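Local structure of putative regulatory protein SCO4313 (Streptomyces coelicolor, 2OI8) at residues D23-Q28 / T65-D70; D77-A82 / A129-V134. The protein probably binds regulatory DNA through an N-terminal helix-turn-helix domain as a transcription factor of the TetR family. One frame throughout, in Å; residues are numbered along the deposited sequence.

Contact 1. Residues D23-Q28 / T65-D70; sequences DHAWEQ and TELIRD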
ATOM      1  N   ASP A  23      17.253 -13.238  -8.546  1.00 17.42           N
ATOM      2  CA  ASP A  23      17.264 -12.254  -9.625  1.00 18.27           C
ATOM      3  C   ASP A  23      16.185 -12.497 -10.675  1.00 18.56           C
ATOM      4  O   ASP A  23      15.374 -11.611 -10.920  1.00 19.64           O
ATOM      5  CB  ASP A  23      18.628 -12.196 -10.320  1.00 19.16           C
ATOM      6  CG  ASP A  23      19.545 -11.149  -9.722  1.00 20.65           C
ATOM      7  OD1 ASP A  23      19.200 -10.583  -8.665  1.00 23.41           O
ATOM      8  OD2 ASP A  23      20.616 -10.893 -10.307  1.00 24.52           O
ATOM      9  N   HIS A  24      16.140 -13.677 -11.290  1.00 18.12           N
ATOM     10  CA  HIS A  24      15.095 -13.904 -12.297  1.00 18.23           C
ATOM     11  C   HIS A  24      13.700 -13.830 -11.721  1.00 17.87           C
ATOM     12  O   HIS A  24      12.764 -13.441 -12.424  1.00 18.64           O
ATOM     13  CB  HIS A  24      15.296 -15.212 -13.060  1.00 18.26           C
ATOM     14  CG  HIS A  24      16.585 -15.245 -13.808  1.00 19.17           C
ATOM     15  ND1 HIS A  24      16.873 -14.350 -14.816  1.00 20.21           N
ATOM     16  CD2 HIS A  24      17.689 -16.013 -13.655  1.00 18.83           C
ATOM     17  CE1 HIS A  24      18.093 -14.582 -15.268  1.00 20.30           C
ATOM     18  NE2 HIS A  24      18.608 -15.586 -14.582  1.00 20.51           N
ATOM     19  N   ALA A  25      13.571 -14.182 -10.444  1.00 16.99           N
ATOM     20  CA  ALA A  25      12.286 -14.131  -9.747  1.00 16.35           C
ATOM     21  C   ALA A  25      11.763 -12.692  -9.677  1.00 16.06           C
ATOM     22  O   ALA A  25      10.582 -12.458  -9.886  1.00 15.79           O
ATOM     23  CB  ALA A  25      12.393 -14.744  -8.360  1.00 15.89           C
ATOM     24  N   TRP A  26      12.638 -11.725  -9.424  1.00 15.74           N
ATOM     25  CA  TRP A  26      12.210 -10.340  -9.484  1.00 15.47           C
ATOM     26  C   TRP A  26      11.691  -9.990 -10.885  1.00 15.84           C
ATOM     27  O   TRP A  26      10.619  -9.384 -10.994  1.00 16.07           O
ATOM     28  CB  TRP A  26      13.303  -9.381  -8.998  1.00 14.63           C
ATOM     29  CG  TRP A  26      13.558  -9.525  -7.515  1.00 15.20           C
ATOM     30  CD1 TRP A  26      14.623 -10.159  -6.909  1.00 15.18           C
ATOM     31  CD2 TRP A  26      12.715  -9.052  -6.441  1.00 15.05           C
ATOM     32  NE1 TRP A  26      14.495 -10.093  -5.529  1.00 14.96           N
ATOM     33  CE2 TRP A  26      13.341  -9.423  -5.220  1.00 13.87           C
ATOM     34  CE3 TRP A  26      11.504  -8.339  -6.394  1.00 14.04           C
ATOM     35  CZ2 TRP A  26      12.791  -9.116  -3.980  1.00 13.76           C
ATOM     36  CZ3 TRP A  26      10.964  -8.040  -5.160  1.00 14.08           C
ATOM     37  CH2 TRP A  26      11.608  -8.423  -3.972  1.00 13.78           C
ATOM     38  N   GLU A  27      12.409 -10.401 -11.940  1.00 15.98           N
ATOM     39  CA  GLU A  27      11.989 -10.127 -13.333  1.00 16.56           C
ATOM     40  C   GLU A  27      10.542 -10.575 -13.548  1.00 16.29           C
ATOM     41  O   GLU A  27       9.692  -9.773 -13.974  1.00 16.02           O
ATOM     42  CB  GLU A  27      12.904 -10.801 -14.371  1.00 16.31           C
ATOM     43  CG  GLU A  27      14.235 -10.109 -14.613  1.00 17.77           C
ATOM     44  CD  GLU A  27      15.222 -10.938 -15.490  1.00 18.32           C
ATOM     45  OE1 GLU A  27      15.224 -12.206 -15.472  1.00 20.81           O
ATOM     46  OE2 GLU A  27      16.017 -10.296 -16.199  1.00 19.26           O
ATOM     47  N   GLN A  28      10.269 -11.849 -13.228  1.00 16.15           N
ATOM     48  CA  GLN A  28       8.913 -12.417 -13.316  1.00 15.97           C
ATOM     49  C   GLN A  28       7.905 -11.672 -12.457  1.00 15.49           C
ATOM     50  O   GLN A  28       6.747 -11.538 -12.848  1.00 15.55           O
ATOM     51  CB  GLN A  28       8.892 -13.893 -12.922  1.00 15.84           C
ATOM     52  CG  GLN A  28       9.432 -14.849 -13.958  1.00 17.24           C
ATOM     53  CD  GLN A  28       9.079 -16.288 -13.641  1.00 18.69           C
ATOM     54  OE1 GLN A  28       9.893 -17.198 -13.812  1.00 18.82           O
ATOM     55  NE2 GLN A  28       7.855 -16.499 -13.169  1.00 19.90           N
ATOM     56  N   THR A  65       9.185 -16.708   0.325  1.00  7.52           N
ATOM     57  CA  THR A  65       9.634 -16.504   1.691  1.00  8.19           C
ATOM     58  C   THR A  65      10.996 -15.843   1.710  1.00  9.25           C
ATOM     59  O   THR A  65      11.154 -14.856   2.411  1.00 10.09           O
ATOM     60  CB  THR A  65       9.659 -17.807   2.505  1.00  7.92           C
ATOM     61  OG1 THR A  65       8.319 -18.272   2.693  1.00  7.96           O
ATOM     62  CG2 THR A  65      10.295 -17.592   3.863  1.00  7.20           C
ATOM     63  N   GLU A  66      11.951 -16.372   0.936  1.00 10.03           N
ATOM     64  CA  GLU A  66      13.323 -15.830   0.865  1.00 10.95           C
ATOM     65  C   GLU A  66      13.402 -14.408   0.285  1.00 10.72           C
ATOM     66  O   GLU A  66      14.223 -13.582   0.731  1.00 10.64           O
ATOM     67  CB  GLU A  66      14.266 -16.757   0.075  1.00 10.78           C
ATOM     68  CG  GLU A  66      14.931 -17.879   0.896  1.00 14.72           C
ATOM     69  CD  GLU A  66      15.295 -17.450   2.330  1.00 18.11           C
ATOM     70  OE1 GLU A  66      16.190 -16.588   2.495  1.00 21.38           O
ATOM     71  OE2 GLU A  66      14.680 -17.970   3.292  1.00 18.20           O
ATOM     72  N   LEU A  67      12.588 -14.146  -0.735  1.00 10.38           N
ATOM     73  CA  LEU A  67      12.488 -12.802  -1.290  1.00 10.28           C
ATOM     74  C   LEU A  67      11.941 -11.837  -0.223  1.00 10.59           C
ATOM     75  O   LEU A  67      12.499 -10.765  -0.017  1.00 10.31           O
ATOM     76  CB  LEU A  67      11.622 -12.794  -2.553  1.00  9.78           C
ATOM     77  CG  LEU A  67      12.070 -13.627  -3.766  1.00  8.29           C
ATOM     78  CD1 LEU A  67      11.026 -13.481  -4.848  1.00  5.55           C
ATOM     79  CD2 LEU A  67      13.462 -13.240  -4.307  1.00  6.11           C
ATOM     80  N   ILE A  68      10.884 -12.240   0.483  1.00 11.32           N
ATOM     81  CA  ILE A  68      10.371 -11.434   1.618  1.00 12.14           C
ATOM     82  C   ILE A  68      11.447 -11.149   2.706  1.00 13.11           C
ATOM     83  O   ILE A  68      11.607  -9.997   3.131  1.00 13.61           O
ATOM     84  CB  ILE A  68       9.030 -12.002   2.202  1.00 11.88           C
ATOM     85  CG1 ILE A  68       7.895 -11.793   1.206  1.00 10.09           C
ATOM     86  CG2 ILE A  68       8.630 -11.302   3.489  1.00 11.36           C
ATOM     87  CD1 ILE A  68       6.674 -12.606   1.493  1.00  7.29           C
ATOM     88  N   ARG A  69      12.204 -12.174   3.101  1.00 13.92           N
ATOM     89  CA  ARG A  69      13.310 -12.061   4.079  1.00 15.10           C
ATOM     90  C   ARG A  69      14.395 -11.081   3.609  1.00 14.49           C
ATOM     91  O   ARG A  69      14.864 -10.228   4.391  1.00 14.84           O
ATOM     92  CB  ARG A  69      13.921 -13.455   4.345  1.00 14.94           C
ATOM     93  CG  ARG A  69      14.909 -13.571   5.535  1.00 17.37           C
ATOM     94  CD  ARG A  69      15.277 -15.066   5.929  1.00 17.66           C
ATOM     95  NE  ARG A  69      14.105 -15.961   5.915  1.00 22.99           N
ATOM     96  CZ  ARG A  69      13.836 -16.915   6.812  1.00 25.31           C
ATOM     97  NH1 ARG A  69      14.639 -17.123   7.858  1.00 26.49           N
ATOM     98  NH2 ARG A  69      12.734 -17.652   6.676  1.00 25.37           N
ATOM     99  N   ASP A  70      14.773 -11.211   2.333  1.00 13.62           N
ATOM    100  CA  ASP A  70      15.764 -10.354   1.693  1.00 12.87           C
ATOM    101  C   ASP A  70      15.291  -8.925   1.691  1.00 12.56           C
ATOM    102  O   ASP A  70      16.083  -8.010   1.905  1.00 12.04           O
ATOM    103  CB  ASP A  70      15.997 -10.771   0.232  1.00 13.01           C
ATOM    104  CG  ASP A  70      16.944 -11.952   0.089  1.00 13.67           C
ATOM    105  OD1 ASP A  70      17.557 -12.378   1.090  1.00 14.07           O
ATOM    106  OD2 ASP A  70      17.092 -12.456  -1.042  1.00 15.10           O
TER

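Contact 2. Residues D77-A82 / A129-V134; sequences DSLRAA and AETMAV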
ATOM      1  N   ASP A  77      18.853  -2.664   6.871  1.00 15.04           N
ATOM      2  CA  ASP A  77      20.217  -2.208   6.649  1.00 14.93           C
ATOM      3  C   ASP A  77      20.207  -0.719   6.401  1.00 15.04           C
ATOM      4  O   ASP A  77      21.005   0.023   6.969  1.00 15.03           O
ATOM      5  CB  ASP A  77      20.830  -2.931   5.459  1.00 15.17           C
ATOM      6  CG  ASP A  77      21.130  -4.391   5.748  1.00 17.09           C
ATOM      7  OD1 ASP A  77      20.917  -4.853   6.894  1.00 19.23           O
ATOM      8  OD2 ASP A  77      21.577  -5.092   4.818  1.00 19.21           O
ATOM      9  N   SER A  78      19.285  -0.288   5.551  1.00 15.29           N
ATOM     10  CA  SER A  78      19.109   1.113   5.256  1.00 15.85           C
ATOM     11  C   SER A  78      18.938   1.912   6.551  1.00 15.73           C
ATOM     12  O   SER A  78      19.657   2.886   6.790  1.00 16.07           O
ATOM     13  CB  SER A  78      17.901   1.311   4.331  1.00 16.33           C
ATOM     14  OG  SER A  78      17.779   2.672   3.959  1.00 18.10           O
ATOM     15  N   LEU A  79      18.021   1.470   7.400  1.00 15.29           N
ATOM     16  CA  LEU A  79      17.734   2.167   8.648  1.00 15.30           C
ATOM     17  C   LEU A  79      18.816   2.054   9.708  1.00 15.44           C
ATOM     18  O   LEU A  79      19.048   2.999  10.458  1.00 15.22           O
ATOM     19  CB  LEU A  79      16.407   1.709   9.216  1.00 15.11           C
ATOM     20  CG  LEU A  79      15.244   2.584   8.765  1.00 15.54           C
ATOM     21  CD1 LEU A  79      15.179   2.770   7.255  1.00 15.36           C
ATOM     22  CD2 LEU A  79      13.989   1.949   9.264  1.00 17.10           C
ATOM     23  N   ARG A  80      19.470   0.900   9.779  1.00 15.52           N
ATOM     24  CA  ARG A  80      20.573   0.735  10.696  1.00 15.71           C
ATOM     25  C   ARG A  80      21.699   1.707  10.373  1.00 15.32           C
ATOM     26  O   ARG A  80      22.198   2.396  11.270  1.00 15.14           O
ATOM     27  CB  ARG A  80      21.053  -0.713  10.740  1.00 15.75           C
ATOM     28  CG  ARG A  80      20.290  -1.527  11.800  1.00 17.11           C
ATOM     29  CD  ARG A  80      20.948  -2.871  12.144  1.00 17.04           C
ATOM     30  NE  ARG A  80      20.332  -3.975  11.406  1.00 19.87           N
ATOM     31  CZ  ARG A  80      20.822  -4.509  10.289  1.00 21.33           C
ATOM     32  NH1 ARG A  80      21.964  -4.058   9.754  1.00 21.49           N
ATOM     33  NH2 ARG A  80      20.164  -5.508   9.707  1.00 21.95           N
ATOM     34  N   ALA A  81      22.064   1.790   9.093  1.00 15.07           N
ATOM     35  CA  ALA A  81      23.136   2.680   8.643  1.00 14.56           C
ATOM     36  C   ALA A  81      22.854   4.131   9.042  1.00 14.63           C
ATOM     37  O   ALA A  81      23.764   4.875   9.431  1.00 15.01           O
ATOM     38  CB  ALA A  81      23.332   2.562   7.157  1.00 13.95           C
ATOM     39  N   ALA A  82      21.585   4.519   8.972  1.00 14.80           N
ATOM     40  CA  ALA A  82      21.164   5.867   9.355  1.00 14.68           C
ATOM     41  C   ALA A  82      21.333   6.143  10.866  1.00 14.71           C
ATOM     42  O   ALA A  82      21.848   7.197  11.253  1.00 15.73           O
ATOM     43  CB  ALA A  82      19.741   6.129   8.883  1.00 14.26           C
ATOM     44  N   ALA A 129      10.494  -6.745  13.157  1.00 45.97           N
ATOM     45  CA  ALA A 129      10.749  -6.005  14.397  1.00 45.13           C
ATOM     46  C   ALA A 129      12.161  -5.450  14.469  1.00 44.53           C
ATOM     47  O   ALA A 129      12.478  -4.651  15.361  1.00 44.48           O
ATOM     48  CB  ALA A 129      10.479  -6.896  15.608  1.00 45.28           C
ATOM     49  N   GLU A 130      13.006  -5.899  13.541  1.00 43.83           N
ATOM     50  CA  GLU A 130      14.391  -5.437  13.446  1.00 43.15           C
ATOM     51  C   GLU A 130      14.377  -3.962  13.068  1.00 42.52           C
ATOM     52  O   GLU A 130      14.759  -3.104  13.871  1.00 42.65           O
ATOM     53  CB  GLU A 130      15.182  -6.267  12.416  1.00 42.95           C
ATOM     54  N   THR A 131      13.904  -3.686  11.855  1.00 41.48           N
ATOM     55  CA  THR A 131      13.634  -2.334  11.385  1.00 40.78           C
ATOM     56  C   THR A 131      12.919  -1.474  12.461  1.00 40.12           C
ATOM     57  O   THR A 131      13.335  -0.343  12.741  1.00 40.29           O
ATOM     58  CB  THR A 131      12.808  -2.380  10.060  1.00 40.90           C
ATOM     59  OG1 THR A 131      13.475  -3.211   9.095  1.00 41.32           O
ATOM     60  CG2 THR A 131      12.619  -0.998   9.469  1.00 40.30           C
HETATM   61  N   MSE A 132      11.875  -2.024  13.081  1.00 38.87           N
HETATM   62  CA  MSE A 132      11.076  -1.273  14.054  1.00 37.68           C
HETATM   63  C   MSE A 132      11.743  -0.982  15.400  1.00 35.77           C
HETATM   64  O   MSE A 132      11.422   0.011  16.044  1.00 35.46           O
HETATM   65  CB  MSE A 132       9.705  -1.922  14.230  1.00 38.53           C
HETATM   66  CG  MSE A 132       8.647  -1.259  13.343  1.00 41.42           C
HETATM   67 SE   MSE A 132       7.751   0.209  14.296  1.00 49.92          SE
HETATM   68  CE  MSE A 132       6.533  -0.896  15.330  1.00 48.19           C
ATOM     69  N   ALA A 133      12.678  -1.825  15.814  1.00 33.69           N
ATOM     70  CA  ALA A 133      13.472  -1.536  17.003  1.00 31.74           C
ATOM     71  C   ALA A 133      14.227  -0.197  16.871  1.00 30.30           C
ATOM     72  O   ALA A 133      14.287   0.586  17.825  1.00 29.74           O
ATOM     73  CB  ALA A 133      14.435  -2.684  17.285  1.00 31.90           C
ATOM     74  N   VAL A 134      14.771   0.063  15.681  1.00 28.58           N
ATOM     75  CA  VAL A 134      15.555   1.269  15.418  1.00 26.98           C
ATOM     76  C   VAL A 134      14.706   2.520  15.583  1.00 26.25           C
ATOM     77  O   VAL A 134      15.123   3.457  16.249  1.00 26.66           O
ATOM     78  CB  VAL A 134      16.200   1.266  14.007  1.00 26.91           C
ATOM     79  CG1 VAL A 134      17.013   2.526  13.786  1.00 26.20           C
ATOM     80  CG2 VAL A 134      17.086   0.044  13.812  1.00 26.51           C
TER

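Contact 1. Residues D23-Q28 / T65-D70
Trp-26 and Leu-67 bring two helical segments together where the backbones stand well apart, their CA atoms, the nearest pair across the contact, being 8.6 Å from each other. The contact has no hydrogen bond across it and is made by apolar side-chain touches. Leu-67 points from its helix toward the other and divides its two methyls between two partners. Its CD2 lies obliquely by the pyrrole part of the indole, 3.5 Å from Trp-26 NE1, while its CD1 meets Ala-25 CB at 4.0 Å. Leucine suits this place because its fork serves both neighbours at once, and the single methyl of Ala-25 leaves the branch room to come close. The CG of Trp-26 lies beside its own backbone N (chi1 -68°), and from there the indole and the leucine chain run by each other, pointing opposite ways, with Leu-67 CG over one face toward the rim. Tryptophan fits because its wide ring can span the separation between the backbones and offer Leu-67 a broad apolar surface. With an alanine in place of Trp-26, CD2 of Leu-67 would probably lose its aromatic partner and a gap is likely to open beside it. Farther round helix 14-32, His-24 ND1 donates an almost straight hydrogen bond of 2.8 Å to Glu-27 OE1. Leu-109 of helix 104-111 touches both Trp-26 and Leu-67. Ala-25 also touches Ile-42 of helix 39-45, within the predicted helix-turn-helix, so the contact lies where helices 14-32, 39-45 and 60-84 come together.

Contact 2. Residues D77-A82 / A129-V134
Leu-79 and Thr-131 meet methyl to methyl, their side chains crossing obliquely. The 3.3 Å between Leu-79 CD2 and Thr-131 CG2 is closer than methyls usually pack, and the exact distance is doubtful at 2.5 Å resolution. The threonine turns this methyl anti to its backbone N and keeps OG1 beside the N (chi1 -54°), so a beta-branched residue fits here by facing the leucine with its apolar branch. The axes of segments 77-82 and 129-134 approach to 9.3 Å, with their directions 23° apart, so the two run roughly parallel. One turn farther on, Val-134 points toward helix 60-84 and spreads its two methyls over different targets. Val-134 CG1 lies 3.9 Å from the carbonyl O of Leu-79, a contact with backbone, while CG2 touches Arg-80 CG at 4.1 Å, the two side chains crossing at about a right angle. Arginine serves at this margin because its aliphatic stem can pack on the valine while its charged end turns elsewhere. The chain bends at chi3 (-98°) and carries the guanidinium back to Asp-77 in a salt bridge, where Arg-80 NH2 lies 3.0 Å from Asp-77 OD1; the hydrogen bonds within it are weak. Leu-79 also rests on Ala-95 of helix 89-102. Thr-131 touches Trp-180 of helix 170-191 as well as helix 60-84, so three helices meet here, and Met-132, a selenomethionine, packs on Met-198 of the second subunit.

Overall arrangement
Helix 60-84 is the member common to both contacts: residues 65-70 pack against helix 14-32 in contact 1, and residues 77-82, farther along, against helix 129-139 in contact 2. The centres of the two contacts are 21 Å apart, on opposite sides of the chain's centre, and their nearest atoms remain about 7 Å apart without touching. In sequence, contact 1 closes before contact 2 opens. Contact 1 belongs to the helix-turn-helix domain that probably binds DNA, whereas contact 2 joins the same long helix to the C-terminal, TetR-like region, the part of the chain that also reaches the second subunit. A continuous helix therefore links the two regions, as in other TetR-family proteins.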